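Local coordinates for protein 4-hydroxy-tetrahydrodipicolinate synthase (Aquifex aeolicus, PDB 2EHH) that probably condenses pyruvate with aspartate beta-semialdehyde through a Schiff-base intermediate, giving 4-hydroxy-tetrahydrodipicolinate on the diaminopimelate route to lysine, at residues Leu50-His55 with Val85-His90; Met194-Ala199 with Gly224-Ala229; Ala255-Met258 with Glu263-Phe266. All coordinates share one frame; numbering follows the deposited sequence.

Contact 1: Leu50-His55 with Val85-His90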
ATOM      1  N   LEU A  50     -15.150  22.228 -13.568  1.00 22.53           N
ATOM      2  CA  LEU A  50     -16.192  23.252 -13.600  1.00 24.14           C
ATOM      3  C   LEU A  50     -15.568  24.541 -13.095  1.00 25.40           C
ATOM      4  O   LEU A  50     -14.806  24.526 -12.133  1.00 26.84           O
ATOM      5  CB  LEU A  50     -17.364  22.888 -12.685  1.00 22.70           C
ATOM      6  CG  LEU A  50     -18.259  21.706 -13.054  1.00 22.50           C
ATOM      7  CD1 LEU A  50     -19.294  21.490 -11.948  1.00 21.86           C
ATOM      8  CD2 LEU A  50     -18.937  21.973 -14.387  1.00 23.28           C
ATOM      9  N   THR A  51     -15.884  25.658 -13.738  1.00 26.64           N
ATOM     10  CA  THR A  51     -15.335  26.930 -13.296  1.00 28.09           C
ATOM     11  C   THR A  51     -16.056  27.317 -12.013  1.00 29.01           C
ATOM     12  O   THR A  51     -17.176  26.875 -11.769  1.00 26.99           O
ATOM     13  CB  THR A  51     -15.562  28.040 -14.330  1.00 26.80           C
ATOM     14  OG1 THR A  51     -16.942  28.419 -14.324  1.00 28.83           O
ATOM     15  CG2 THR A  51     -15.186  27.554 -15.721  1.00 26.87           C
ATOM     16  N   PHE A  52     -15.402  28.136 -11.197  1.00 30.65           N
ATOM     17  CA  PHE A  52     -15.973  28.596  -9.938  1.00 32.15           C
ATOM     18  C   PHE A  52     -17.375  29.160 -10.168  1.00 32.29           C
ATOM     19  O   PHE A  52     -18.274  28.975  -9.345  1.00 33.08           O
ATOM     20  CB  PHE A  52     -15.072  29.672  -9.330  1.00 34.41           C
ATOM     21  CG  PHE A  52     -15.669  30.363  -8.140  1.00 35.92           C
ATOM     22  CD1 PHE A  52     -15.663  29.760  -6.886  1.00 36.64           C
ATOM     23  CD2 PHE A  52     -16.258  31.618  -8.280  1.00 36.51           C
ATOM     24  CE1 PHE A  52     -16.237  30.399  -5.787  1.00 37.70           C
ATOM     25  CE2 PHE A  52     -16.834  32.263  -7.193  1.00 37.27           C
ATOM     26  CZ  PHE A  52     -16.824  31.652  -5.942  1.00 37.54           C
ATOM     27  N   GLU A  53     -17.554  29.839 -11.296  1.00 30.72           N
ATOM     28  CA  GLU A  53     -18.843  30.430 -11.629  1.00 31.47           C
ATOM     29  C   GLU A  53     -19.876  29.382 -12.039  1.00 29.93           C
ATOM     30  O   GLU A  53     -21.068  29.534 -11.761  1.00 27.97           O
ATOM     31  CB  GLU A  53     -18.672  31.464 -12.743  1.00 33.24           C
ATOM     32  CG  GLU A  53     -19.977  31.962 -13.334  1.00 38.17           C
ATOM     33  CD  GLU A  53     -19.780  33.155 -14.252  1.00 41.87           C
ATOM     34  OE1 GLU A  53     -18.891  33.093 -15.129  1.00 43.45           O
ATOM     35  OE2 GLU A  53     -20.520  34.152 -14.098  1.00 43.36           O
ATOM     36  N   GLU A  54     -19.429  28.327 -12.713  1.00 27.15           N
ATOM     37  CA  GLU A  54     -20.352  27.274 -13.114  1.00 26.08           C
ATOM     38  C   GLU A  54     -20.820  26.576 -11.843  1.00 24.80           C
ATOM     39  O   GLU A  54     -21.972  26.154 -11.753  1.00 25.51           O
ATOM     40  CB  GLU A  54     -19.670  26.278 -14.065  1.00 25.45           C
ATOM     41  CG  GLU A  54     -19.439  26.834 -15.465  1.00 26.50           C
ATOM     42  CD  GLU A  54     -18.653  25.889 -16.359  1.00 27.62           C
ATOM     43  OE1 GLU A  54     -17.637  25.336 -15.886  1.00 25.43           O
ATOM     44  OE2 GLU A  54     -19.044  25.708 -17.534  1.00 26.88           O
ATOM     45  N   HIS A  55     -19.926  26.470 -10.860  1.00 24.27           N
ATOM     46  CA  HIS A  55     -20.264  25.850  -9.581  1.00 24.08           C
ATOM     47  C   HIS A  55     -21.425  26.598  -8.942  1.00 24.34           C
ATOM     48  O   HIS A  55     -22.417  25.995  -8.536  1.00 21.75           O
ATOM     49  CB  HIS A  55     -19.086  25.900  -8.600  1.00 26.92           C
ATOM     50  CG  HIS A  55     -18.249  24.661  -8.577  1.00 28.17           C
ATOM     51  ND1 HIS A  55     -17.347  24.350  -9.573  1.00 28.64           N
ATOM     52  CD2 HIS A  55     -18.153  23.667  -7.661  1.00 28.68           C
ATOM     53  CE1 HIS A  55     -16.730  23.223  -9.270  1.00 29.05           C
ATOM     54  NE2 HIS A  55     -17.200  22.787  -8.115  1.00 29.47           N
ATOM     55  N   VAL A  85     -14.519  28.622   1.778  1.00 17.14           N
ATOM     56  CA  VAL A  85     -15.407  29.445   2.591  1.00 18.59           C
ATOM     57  C   VAL A  85     -16.358  30.219   1.681  1.00 20.45           C
ATOM     58  O   VAL A  85     -17.573  30.216   1.890  1.00 19.01           O
ATOM     59  CB  VAL A  85     -14.625  30.456   3.457  1.00 18.47           C
ATOM     60  CG1 VAL A  85     -15.589  31.446   4.102  1.00 19.39           C
ATOM     61  CG2 VAL A  85     -13.849  29.720   4.540  1.00 20.19           C
ATOM     62  N   HIS A  86     -15.805  30.878   0.668  1.00 21.68           N
ATOM     63  CA  HIS A  86     -16.625  31.654  -0.253  1.00 23.69           C
ATOM     64  C   HIS A  86     -17.691  30.829  -0.959  1.00 21.82           C
ATOM     65  O   HIS A  86     -18.849  31.231  -1.020  1.00 22.25           O
ATOM     66  CB  HIS A  86     -15.749  32.363  -1.290  1.00 27.13           C
ATOM     67  CG  HIS A  86     -15.111  33.618  -0.781  1.00 32.64           C
ATOM     68  ND1 HIS A  86     -14.616  34.597  -1.619  1.00 35.37           N
ATOM     69  CD2 HIS A  86     -14.890  34.061   0.480  1.00 34.58           C
ATOM     70  CE1 HIS A  86     -14.121  35.586  -0.898  1.00 35.02           C
ATOM     71  NE2 HIS A  86     -14.275  35.285   0.382  1.00 36.01           N
ATOM     72  N   LEU A  87     -17.309  29.671  -1.485  1.00 20.60           N
ATOM     73  CA  LEU A  87     -18.266  28.823  -2.185  1.00 20.64           C
ATOM     74  C   LEU A  87     -19.322  28.271  -1.232  1.00 18.73           C
ATOM     75  O   LEU A  87     -20.486  28.131  -1.596  1.00 18.20           O
ATOM     76  CB  LEU A  87     -17.539  27.673  -2.890  1.00 22.72           C
ATOM     77  CG  LEU A  87     -18.379  26.850  -3.868  1.00 24.79           C
ATOM     78  CD1 LEU A  87     -19.093  27.773  -4.849  1.00 25.55           C
ATOM     79  CD2 LEU A  87     -17.481  25.872  -4.614  1.00 26.45           C
ATOM     80  N   THR A  88     -18.917  27.959  -0.006  1.00 18.49           N
ATOM     81  CA  THR A  88     -19.860  27.435   0.968  1.00 17.87           C
ATOM     82  C   THR A  88     -20.825  28.560   1.362  1.00 18.80           C
ATOM     83  O   THR A  88     -22.012  28.324   1.590  1.00 16.30           O
ATOM     84  CB  THR A  88     -19.129  26.892   2.208  1.00 17.91           C
ATOM     85  OG1 THR A  88     -18.230  25.848   1.807  1.00 16.03           O
ATOM     86  CG2 THR A  88     -20.121  26.319   3.204  1.00 16.48           C
ATOM     87  N   ALA A  89     -20.310  29.785   1.422  1.00 18.15           N
ATOM     88  CA  ALA A  89     -21.139  30.942   1.758  1.00 20.38           C
ATOM     89  C   ALA A  89     -22.207  31.094   0.678  1.00 20.70           C
ATOM     90  O   ALA A  89     -23.378  31.346   0.975  1.00 22.49           O
ATOM     91  CB  ALA A  89     -20.282  32.203   1.831  1.00 20.06           C
ATOM     92  N   HIS A  90     -21.792  30.937  -0.577  1.00 20.98           N
ATOM     93  CA  HIS A  90     -22.703  31.041  -1.712  1.00 20.77           C
ATOM     94  C   HIS A  90     -23.829  30.015  -1.607  1.00 20.98           C
ATOM     95  O   HIS A  90     -25.004  30.349  -1.775  1.00 19.24           O
ATOM     96  CB  HIS A  90     -21.946  30.819  -3.026  1.00 22.24           C
ATOM     97  CG  HIS A  90     -22.839  30.718  -4.224  1.00 23.83           C
ATOM     98  ND1 HIS A  90     -23.467  31.811  -4.782  1.00 24.27           N
ATOM     99  CD2 HIS A  90     -23.241  29.644  -4.945  1.00 23.64           C
ATOM    100  CE1 HIS A  90     -24.217  31.415  -5.795  1.00 25.12           C
ATOM    101  NE2 HIS A  90     -24.098  30.104  -5.915  1.00 24.27           N
TER
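A chi1 of 171° swings the F52 ring opposite its main-chain nitrogen, and -169° does the same for the isobutyl group of L87, so that the two reach from their helices toward each other and pass alongside, pointing opposite ways. The ring of F52 touches through CE1, 4.0 Å from L87 CD1. The second methyl of the leucine serves H55, whose CD2 is 3.8 Å from L87 CD2, the two side chains crossing at about a right angle. L87 thus splits its branches between two aromatic rings, both met obliquely. The imidazole is steadied from its own segment, since L50 CD1 lies 4.0 Å above one face of the H55 ring, displaced from the ring centre, and H55 ND1 gives a weak hydrogen bond to T51 O. T51 and E54 form a capping box: E54 N donates to T51 OG1 (3.0 Å), and T51 N donates almost straight to the anti lone pair of E54 OE1 (2.8 Å, 172°). E54 OE1 also makes a salt bridge to R267. The contact joins the start of helix 52-66 to helix 81-93, successive outer helices of the TIM barrel flanking strand 71-75; V85 and T88 turn to the next helix, 111-124.

Contact 2: Met194-Ala199 with Gly224-Ala229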
ATOM      1  N   MET A 194     -21.789  -1.084   5.669  1.00 12.52           N
ATOM      2  CA  MET A 194     -21.664   0.139   6.453  1.00 10.32           C
ATOM      3  C   MET A 194     -22.954   0.438   7.217  1.00 12.02           C
ATOM      4  O   MET A 194     -22.915   0.886   8.364  1.00 12.53           O
ATOM      5  CB  MET A 194     -21.317   1.331   5.559  1.00 10.28           C
ATOM      6  CG  MET A 194     -19.859   1.389   5.156  1.00 13.06           C
ATOM      7  SD  MET A 194     -19.405   3.046   4.632  1.00 14.27           S
ATOM      8  CE  MET A 194     -17.791   2.693   3.814  1.00 12.80           C
ATOM      9  N   MET A 195     -24.099   0.199   6.588  1.00 11.07           N
ATOM     10  CA  MET A 195     -25.360   0.461   7.273  1.00 12.63           C
ATOM     11  C   MET A 195     -25.614  -0.576   8.368  1.00 12.75           C
ATOM     12  O   MET A 195     -26.250  -0.280   9.381  1.00 12.92           O
ATOM     13  CB  MET A 195     -26.510   0.526   6.268  1.00 12.56           C
ATOM     14  CG  MET A 195     -26.456   1.804   5.432  1.00 15.48           C
ATOM     15  SD  MET A 195     -27.835   2.030   4.302  1.00 19.22           S
ATOM     16  CE  MET A 195     -29.097   2.642   5.455  1.00 16.87           C
ATOM     17  N   ALA A 196     -25.095  -1.783   8.181  1.00 12.55           N
ATOM     18  CA  ALA A 196     -25.258  -2.816   9.201  1.00 12.61           C
ATOM     19  C   ALA A 196     -24.522  -2.348  10.460  1.00 13.16           C
ATOM     20  O   ALA A 196     -24.876  -2.723  11.577  1.00 14.44           O
ATOM     21  CB  ALA A 196     -24.686  -4.143   8.705  1.00 12.19           C
ATOM     22  N   LEU A 197     -23.506  -1.505  10.266  1.00 12.71           N
ATOM     23  CA  LEU A 197     -22.719  -0.962  11.371  1.00 12.20           C
ATOM     24  C   LEU A 197     -23.254   0.358  11.922  1.00 12.43           C
ATOM     25  O   LEU A 197     -22.739   0.873  12.915  1.00 13.98           O
ATOM     26  CB  LEU A 197     -21.262  -0.770  10.935  1.00 11.47           C
ATOM     27  CG  LEU A 197     -20.376  -2.018  10.895  1.00 12.53           C
ATOM     28  CD1 LEU A 197     -19.094  -1.723  10.118  1.00 13.06           C
ATOM     29  CD2 LEU A 197     -20.051  -2.449  12.318  1.00 13.55           C
ATOM     30  N   GLY A 198     -24.266   0.925  11.277  1.00 13.16           N
ATOM     31  CA  GLY A 198     -24.817   2.176  11.775  1.00 13.76           C
ATOM     32  C   GLY A 198     -24.843   3.364  10.824  1.00 14.78           C
ATOM     33  O   GLY A 198     -25.301   4.445  11.213  1.00 15.39           O
ATOM     34  N   ALA A 199     -24.350   3.191   9.596  1.00 14.10           N
ATOM     35  CA  ALA A 199     -24.362   4.285   8.620  1.00 14.46           C
ATOM     36  C   ALA A 199     -25.829   4.596   8.355  1.00 15.89           C
ATOM     37  O   ALA A 199     -26.676   3.712   8.466  1.00 15.25           O
ATOM     38  CB  ALA A 199     -23.671   3.862   7.332  1.00 13.61           C
ATOM     39  N   GLY A 224     -33.775  -2.655   8.901  1.00 23.09           N
ATOM     40  CA  GLY A 224     -33.084  -3.730   9.589  1.00 22.89           C
ATOM     41  C   GLY A 224     -33.275  -5.087   8.935  1.00 22.31           C
ATOM     42  O   GLY A 224     -32.896  -6.114   9.499  1.00 21.52           O
ATOM     43  N   ASP A 225     -33.863  -5.091   7.742  1.00 21.18           N
ATOM     44  CA  ASP A 225     -34.103  -6.322   7.003  1.00 20.09           C
ATOM     45  C   ASP A 225     -32.931  -6.573   6.062  1.00 19.90           C
ATOM     46  O   ASP A 225     -32.986  -6.235   4.875  1.00 17.68           O
ATOM     47  CB  ASP A 225     -35.397  -6.200   6.195  1.00 22.15           C
ATOM     48  CG  ASP A 225     -35.779  -7.496   5.505  1.00 22.28           C
ATOM     49  OD1 ASP A 225     -34.959  -8.437   5.491  1.00 24.59           O
ATOM     50  OD2 ASP A 225     -36.900  -7.567   4.968  1.00 23.10           O
ATOM     51  N   PHE A 226     -31.869  -7.175   6.585  1.00 19.41           N
ATOM     52  CA  PHE A 226     -30.696  -7.424   5.763  1.00 19.91           C
ATOM     53  C   PHE A 226     -30.807  -8.625   4.841  1.00 19.79           C
ATOM     54  O   PHE A 226     -29.965  -8.816   3.970  1.00 19.83           O
ATOM     55  CB  PHE A 226     -29.449  -7.482   6.645  1.00 17.99           C
ATOM     56  CG  PHE A 226     -29.000  -6.123   7.102  1.00 17.98           C
ATOM     57  CD1 PHE A 226     -28.225  -5.317   6.269  1.00 17.25           C
ATOM     58  CD2 PHE A 226     -29.436  -5.603   8.317  1.00 19.05           C
ATOM     59  CE1 PHE A 226     -27.896  -4.012   6.635  1.00 17.34           C
ATOM     60  CE2 PHE A 226     -29.114  -4.298   8.695  1.00 17.46           C
ATOM     61  CZ  PHE A 226     -28.341  -3.500   7.848  1.00 18.75           C
ATOM     62  N   ARG A 227     -31.851  -9.430   5.016  1.00 21.29           N
ATOM     63  CA  ARG A 227     -32.057 -10.560   4.117  1.00 21.96           C
ATOM     64  C   ARG A 227     -32.487  -9.922   2.800  1.00 21.23           C
ATOM     65  O   ARG A 227     -32.046 -10.315   1.722  1.00 21.77           O
ATOM     66  CB  ARG A 227     -33.174 -11.478   4.616  1.00 24.94           C
ATOM     67  CG  ARG A 227     -33.664 -12.456   3.551  1.00 28.93           C
ATOM     68  CD  ARG A 227     -34.913 -13.205   3.996  1.00 33.43           C
ATOM     69  NE  ARG A 227     -34.628 -14.173   5.050  1.00 38.79           N
ATOM     70  CZ  ARG A 227     -33.879 -15.260   4.884  1.00 42.00           C
ATOM     71  NH1 ARG A 227     -33.336 -15.521   3.701  1.00 43.79           N
ATOM     72  NH2 ARG A 227     -33.677 -16.091   5.900  1.00 42.13           N
ATOM     73  N   ARG A 228     -33.364  -8.930   2.903  1.00 20.01           N
ATOM     74  CA  ARG A 228     -33.850  -8.222   1.727  1.00 19.99           C
ATOM     75  C   ARG A 228     -32.733  -7.328   1.184  1.00 17.76           C
ATOM     76  O   ARG A 228     -32.580  -7.184  -0.025  1.00 17.52           O
ATOM     77  CB  ARG A 228     -35.077  -7.382   2.089  1.00 19.86           C
ATOM     78  CG  ARG A 228     -35.580  -6.476   0.973  1.00 24.44           C
ATOM     79  CD  ARG A 228     -35.921  -7.246  -0.297  1.00 27.18           C
ATOM     80  NE  ARG A 228     -36.460  -6.355  -1.324  1.00 30.99           N
ATOM     81  CZ  ARG A 228     -36.544  -6.658  -2.616  1.00 32.90           C
ATOM     82  NH1 ARG A 228     -36.123  -7.838  -3.054  1.00 34.20           N
ATOM     83  NH2 ARG A 228     -37.035  -5.775  -3.475  1.00 34.46           N
ATOM     84  N   ALA A 229     -31.959  -6.732   2.086  1.00 16.66           N
ATOM     85  CA  ALA A 229     -30.853  -5.868   1.685  1.00 16.85           C
ATOM     86  C   ALA A 229     -29.859  -6.672   0.845  1.00 16.33           C
ATOM     87  O   ALA A 229     -29.424  -6.226  -0.216  1.00 17.81           O
ATOM     88  CB  ALA A 229     -30.165  -5.292   2.918  1.00 17.03           C
TER
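F226 brings the far end of its phenyl ring, CZ and CE1, against the backbone and methyl of A196, with F226 CZ 3.4 Å from A196 CA and 3.8 Å from A196 CB. F226 CZ is also 4.0 Å from M195 C, so the ring rests on main chain as much as on side chain, meeting it obliquely. Its CG stands anti to the carbonyl carbon (chi1 -76°), which sends the ring across to the end of the other helix. Each segment holds a glycine closing a helix in a Schellman motif, G198 and G224, where a positive phi leaves no room for a CB beside the preceding carbonyl oxygen. Directly after G224, D225 caps the following helix: R228 N donates to D225 OD1 (3.1 Å), reaching it from above the carboxylate plane, and R227 N adds a weak bond. The site also faces a neighbouring subunit, whose F226 meets this F226 edge-to-face and whose R230 and Y234 hydrogen-bond to A196 O and L197 O respectively. Within the chain, M195 turns to helix 211-223, and M194 and L197 pack on helix 167-177, so the contact sets the end of helix 191-196, between strands 182-185 and 201-204, against the start of helix 226-242.

Contact 3: Ala255-Met258 with Glu263-Phe266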
ATOM      1  N   ALA A 255     -23.247   5.786 -19.002  1.00 18.62           N
ATOM      2  CA  ALA A 255     -24.487   5.035 -18.821  1.00 19.25           C
ATOM      3  C   ALA A 255     -25.694   5.956 -18.985  1.00 19.63           C
ATOM      4  O   ALA A 255     -26.683   5.591 -19.626  1.00 19.71           O
ATOM      5  CB  ALA A 255     -24.513   4.381 -17.442  1.00 19.12           C
ATOM      6  N   CYS A 256     -25.615   7.143 -18.393  1.00 18.10           N
ATOM      7  CA  CYS A 256     -26.703   8.112 -18.491  1.00 20.49           C
ATOM      8  C   CYS A 256     -26.895   8.516 -19.950  1.00 20.97           C
ATOM      9  O   CYS A 256     -28.020   8.761 -20.386  1.00 22.46           O
ATOM     10  CB  CYS A 256     -26.403   9.349 -17.639  1.00 18.71           C
ATOM     11  SG  CYS A 256     -26.407   9.033 -15.852  1.00 20.61           S
ATOM     12  N   TRP A 257     -25.797   8.589 -20.699  1.00 20.70           N
ATOM     13  CA  TRP A 257     -25.873   8.938 -22.115  1.00 21.78           C
ATOM     14  C   TRP A 257     -26.633   7.839 -22.843  1.00 22.50           C
ATOM     15  O   TRP A 257     -27.483   8.117 -23.687  1.00 21.76           O
ATOM     16  CB  TRP A 257     -24.476   9.076 -22.720  1.00 21.04           C
ATOM     17  CG  TRP A 257     -24.466   8.986 -24.220  1.00 21.33           C
ATOM     18  CD1 TRP A 257     -24.934   9.915 -25.109  1.00 23.08           C
ATOM     19  CD2 TRP A 257     -23.978   7.891 -25.004  1.00 21.63           C
ATOM     20  NE1 TRP A 257     -24.764   9.463 -26.401  1.00 20.94           N
ATOM     21  CE2 TRP A 257     -24.178   8.224 -26.365  1.00 23.11           C
ATOM     22  CE3 TRP A 257     -23.388   6.658 -24.690  1.00 21.45           C
ATOM     23  CZ2 TRP A 257     -23.809   7.368 -27.412  1.00 22.15           C
ATOM     24  CZ3 TRP A 257     -23.021   5.806 -25.732  1.00 22.39           C
ATOM     25  CH2 TRP A 257     -23.233   6.168 -27.076  1.00 22.11           C
ATOM     26  N   MET A 258     -26.321   6.590 -22.506  1.00 21.85           N
ATOM     27  CA  MET A 258     -26.977   5.443 -23.119  1.00 22.82           C
ATOM     28  C   MET A 258     -28.476   5.462 -22.837  1.00 23.11           C
ATOM     29  O   MET A 258     -29.276   4.996 -23.650  1.00 22.60           O
ATOM     30  CB  MET A 258     -26.373   4.140 -22.595  1.00 23.65           C
ATOM     31  CG  MET A 258     -24.923   3.931 -22.994  1.00 24.15           C
ATOM     32  SD  MET A 258     -24.310   2.318 -22.490  1.00 25.85           S
ATOM     33  CE  MET A 258     -22.704   2.316 -23.301  1.00 24.79           C
ATOM     34  N   GLU A 263     -25.652  14.260 -22.977  1.00 22.91           N
ATOM     35  CA  GLU A 263     -24.778  14.118 -24.126  1.00 24.79           C
ATOM     36  C   GLU A 263     -23.546  13.354 -23.672  1.00 25.39           C
ATOM     37  O   GLU A 263     -23.177  13.401 -22.499  1.00 22.74           O
ATOM     38  CB  GLU A 263     -24.361  15.494 -24.646  1.00 27.32           C
ATOM     39  CG  GLU A 263     -25.508  16.338 -25.159  1.00 29.79           C
ATOM     40  CD  GLU A 263     -26.257  15.661 -26.288  1.00 33.03           C
ATOM     41  OE1 GLU A 263     -25.617  15.329 -27.309  1.00 33.20           O
ATOM     42  OE2 GLU A 263     -27.483  15.460 -26.155  1.00 33.57           O
ATOM     43  N   LYS A 264     -22.923  12.643 -24.604  1.00 26.51           N
ATOM     44  CA  LYS A 264     -21.718  11.884 -24.308  1.00 26.67           C
ATOM     45  C   LYS A 264     -20.573  12.888 -24.395  1.00 26.75           C
ATOM     46  O   LYS A 264     -19.833  12.914 -25.377  1.00 27.50           O
ATOM     47  CB  LYS A 264     -21.540  10.779 -25.349  1.00 27.25           C
ATOM     48  CG  LYS A 264     -20.412   9.805 -25.068  1.00 28.66           C
ATOM     49  CD  LYS A 264     -20.392   8.729 -26.138  1.00 29.79           C
ATOM     50  CE  LYS A 264     -19.342   7.676 -25.871  1.00 30.33           C
ATOM     51  NZ  LYS A 264     -19.388   6.627 -26.923  1.00 30.64           N
ATOM     52  N   GLU A 265     -20.439  13.719 -23.367  1.00 25.01           N
ATOM     53  CA  GLU A 265     -19.402  14.743 -23.360  1.00 25.21           C
ATOM     54  C   GLU A 265     -18.794  14.970 -21.982  1.00 24.21           C
ATOM     55  O   GLU A 265     -19.506  15.233 -21.014  1.00 23.77           O
ATOM     56  CB  GLU A 265     -19.989  16.062 -23.885  1.00 25.25           C
ATOM     57  CG  GLU A 265     -19.009  17.223 -23.982  1.00 26.66           C
ATOM     58  CD  GLU A 265     -19.652  18.470 -24.579  1.00 28.70           C
ATOM     59  OE1 GLU A 265     -20.358  18.337 -25.601  1.00 29.94           O
ATOM     60  OE2 GLU A 265     -19.447  19.578 -24.039  1.00 26.69           O
ATOM     61  N   PHE A 266     -17.470  14.864 -21.911  1.00 22.68           N
ATOM     62  CA  PHE A 266     -16.727  15.085 -20.676  1.00 21.23           C
ATOM     63  C   PHE A 266     -15.796  16.261 -20.919  1.00 21.73           C
ATOM     64  O   PHE A 266     -15.716  16.785 -22.027  1.00 22.41           O
ATOM     65  CB  PHE A 266     -15.846  13.883 -20.323  1.00 20.66           C
ATOM     66  CG  PHE A 266     -16.584  12.583 -20.204  1.00 19.46           C
ATOM     67  CD1 PHE A 266     -16.933  11.858 -21.340  1.00 18.21           C
ATOM     68  CD2 PHE A 266     -16.898  12.064 -18.951  1.00 17.99           C
ATOM     69  CE1 PHE A 266     -17.582  10.628 -21.231  1.00 17.98           C
ATOM     70  CE2 PHE A 266     -17.543  10.838 -18.832  1.00 18.26           C
ATOM     71  CZ  PHE A 266     -17.886  10.119 -19.974  1.00 17.47           C
TER
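K264 stretches along one face of the W257 indole, each part of its chain meeting a different part of the ring system. K264 CB starts over the five-membered ring of W257, 3.5 Å from that ring's centroid and only 8° off its normal, a CH-pi contact over the face. CG follows near one end of the shared bond, with W257 CD2 4.0 Å from K264 CG. K264 CD then sits above the middle of the W257 indole, 3.6 Å from its plane. CE passes on toward W257 CZ3, and K264 NZ ends above the far rim, just beyond the CZ3-CH2 bond, 3.9 Å from both W257 CH2 and W257 CZ3. Its cation-pi contact with the six-membered ring of W257 is therefore off-centre, 4.3 Å from K264 NZ to the ring centroid and 32° from the normal. A fully extended chain makes this run possible: CG lies anti to the backbone N (chi1 -173°) and the later torsions are trans as well. The backbone joins in at the other end of the indole, where W257 CD1 lies 3.4 Å from K264 N and also close to E263 C. K264 is the centre of an inverse gamma turn, and its ammonium makes a salt bridge to E278 of helix 275-287, which W257 also touches. Were W257 an alanine, the lysine methylenes would probably lose their flat support and the ammonium its pi partner, leaving it freer to turn about E278. The chemistry is amphipathic: apolar methylenes spread on an aromatic face while the ammonium is paired with E278 and probably also steadied by the ring's electrons, a combination that probably holds the partly exposed loop after helix 250-258 against that helix without any direct hydrogen bond between the two segments.

Overall arrangement
Contacts 1 and 2 are largely buried and join helices around the barrel, on opposite sides of the chain's centre with their own centres 36 Å apart; contact 3 lies at the surface and holds a loop to the helix it follows. Mostly apolar contacts carry the first two, a leucine between aromatic rings in contact 1 and a phenylalanine against helix backbone in contact 2, each beside a capped helix start. Contact 3 instead pairs an indole with a charged chain. Only contact 2 is touched by another subunit. Helices 226-242 and 250-258 link contacts 2 and 3 in sequence, yet contact 3 approaches contact 1 more closely, about 9 Å between nearest atoms.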